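PDB 4H05: aminoglycoside-O-phosphotransferase VIII from Streptomyces rimosus, which phosphorylates the 3'-hydroxyl of aminoglycoside antibiotics at the expense of ATP, a kinase reaction associated with antibiotic resistance. Local coordinates for residues A[75-79]-A[91-95]. Residue numbers count along the deposited sequence, not the author numbering.
Sequences VPRVV and VTEAV
This contact is the open end, away from the turn, of the antiparallel beta hairpin of strands 78-83 and 86-93, at the edge of the five-stranded sheet in the N-terminal lobe of this kinase-like fold. Residues 76-79 and 91-95 run nearly antiparallel, 156° apart, with Val78 opposite Thr92 as a non-hydrogen-bonded pair whose CA atoms lie 4.3 Å apart. Backbone hydrogen bonds flank this pair: Val79 N donates to Val91 O at 2.7 Å, and Glu93 N to Arg77 O at 3.0 Å. There the ladder stops: Arg77 N lies 4.9 Å from Glu93 O and donates to a water instead, and the chains continue as extended loop. Pro76 (phi/psi -77/157) directs its CA-to-CB bond toward segment 91-95. Pro76 CB lies 3.1 Å from Glu93 O and 3.5 Å from Val95 CG2, while Pro76 CG reaches Thr92 OG1 at 3.6 Å. The p rotamer of Thr92 lets its OG1 donate to Glu93 O at 2.9 Å. Near the exposed side, Glu93 (m, then t) extends beside Arg77 (t, t), with Arg77 CD 3.8 Å from Glu93 OE2, and the water bridges them, accepting from Arg77 N (2.9 Å) and donating to Glu93 OE1 (2.7 Å). Val79 CB packs 3.8 Å from Val91 CG1. Strand 86-93 is also paired on its other flank with strand 43-50, through a backbone bond between Thr92 and Phe46. Val78 and Thr92 share the sheet face covered by Leu65 of helix 54-71, whereas Val79 and Val91 meet Tyr18, just after helix 6-17.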
loop_
_atom_site.group_PDB
_atom_site.type_symbol
_atom_site.label_atom_id
_atom_site.label_comp_id
_atom_site.label_asym_id
_atom_site.label_seq_id
_atom_site.Cartn_x
_atom_site.Cartn_y
_atom_site.Cartn_z
ATOM N N VAL A 75 -1.870 -9.040 9.228
ATOM C CA VAL A 75 -0.997 -9.034 8.069
ATOM C C VAL A 75 -0.781 -10.527 7.819
ATOM O O VAL A 75 -0.727 -11.299 8.736
ATOM C CB VAL A 75 0.233 -8.223 8.533
ATOM C CG1 VAL A 75 1.349 -9.058 9.103
ATOM C CG2 VAL A 75 0.654 -7.181 7.550
ATOM N N PRO A 76 -0.674 -10.981 6.565
ATOM C CA PRO A 76 -0.490 -12.439 6.562
ATOM C C PRO A 76 0.951 -12.864 6.934
ATOM O O PRO A 76 1.873 -12.127 6.740
ATOM C CB PRO A 76 -0.688 -12.783 5.104
ATOM C CG PRO A 76 -0.077 -11.578 4.403
ATOM C CD PRO A 76 -0.470 -10.383 5.233
ATOM N N ARG A 77 1.112 -14.081 7.401
ATOM C CA ARG A 77 2.420 -14.625 7.706
ATOM C C ARG A 77 3.352 -14.830 6.507
ATOM O O ARG A 77 2.962 -15.208 5.389
ATOM C CB ARG A 77 2.166 -15.938 8.447
ATOM C CG ARG A 77 3.357 -16.835 8.738
ATOM C CD ARG A 77 2.950 -18.027 9.640
ATOM N NE ARG A 77 2.609 -17.514 10.975
ATOM C CZ ARG A 77 3.479 -17.304 11.981
ATOM N NH1 ARG A 77 4.744 -17.584 11.858
ATOM N NH2 ARG A 77 3.070 -16.803 13.135
ATOM N N VAL A 78 4.618 -14.566 6.707
ATOM C CA VAL A 78 5.585 -14.672 5.637
ATOM C C VAL A 78 6.088 -16.100 5.522
ATOM O O VAL A 78 6.326 -16.700 6.552
ATOM C CB VAL A 78 6.776 -13.805 5.919
ATOM C CG1 VAL A 78 7.913 -14.087 4.851
ATOM C CG2 VAL A 78 6.265 -12.387 5.977
ATOM N N VAL A 79 6.240 -16.614 4.292
ATOM C CA VAL A 79 6.830 -17.947 4.023
ATOM C C VAL A 79 8.285 -17.718 3.613
ATOM O O VAL A 79 9.230 -18.260 4.193
ATOM C CB VAL A 79 5.974 -18.797 2.980
ATOM C CG1 VAL A 79 6.377 -20.251 2.961
ATOM C CG2 VAL A 79 4.476 -18.806 3.298
ATOM N N VAL A 91 6.853 -14.638 -0.647
ATOM C CA VAL A 91 5.745 -15.537 -0.510
ATOM C C VAL A 91 5.120 -15.386 0.904
ATOM O O VAL A 91 5.830 -15.436 1.931
ATOM C CB VAL A 91 6.251 -16.995 -0.697
ATOM C CG1 VAL A 91 5.074 -17.945 -0.603
ATOM C CG2 VAL A 91 7.061 -17.127 -2.023
ATOM N N THR A 92 3.791 -15.267 0.946
ATOM C CA THR A 92 3.046 -15.220 2.146
ATOM C C THR A 92 1.845 -16.105 2.079
ATOM O O THR A 92 1.389 -16.476 1.010
ATOM C CB THR A 92 2.530 -13.794 2.496
ATOM O OG1 THR A 92 1.401 -13.435 1.689
ATOM C CG2 THR A 92 3.650 -12.742 2.300
ATOM N N GLU A 93 1.345 -16.477 3.242
ATOM C CA GLU A 93 0.029 -17.086 3.305
ATOM C C GLU A 93 -0.944 -16.115 2.724
ATOM O O GLU A 93 -0.761 -14.940 2.902
ATOM C CB GLU A 93 -0.325 -17.398 4.762
ATOM C CG GLU A 93 0.635 -18.463 5.275
ATOM C CD GLU A 93 0.305 -18.982 6.665
ATOM O OE1 GLU A 93 -0.557 -18.380 7.324
ATOM O OE2 GLU A 93 0.940 -19.976 7.079
ATOM N N ALA A 94 -1.936 -16.592 1.973
ATOM C CA ALA A 94 -2.895 -15.723 1.354
ATOM C C ALA A 94 -3.713 -15.137 2.497
ATOM O O ALA A 94 -3.763 -15.767 3.551
ATOM C CB ALA A 94 -3.785 -16.522 0.403
ATOM N N VAL A 95 -4.263 -13.927 2.314
ATOM C CA VAL A 95 -5.180 -13.288 3.319
ATOM C C VAL A 95 -6.619 -13.591 2.900
ATOM O O VAL A 95 -6.967 -13.314 1.778
ATOM C CB VAL A 95 -4.994 -11.723 3.368
ATOM C CG1 VAL A 95 -5.912 -11.082 4.411
ATOM C CG2 VAL A 95 -3.555 -11.367 3.671
HETATM O O HOH W 1 -1.248 -15.821 7.616
#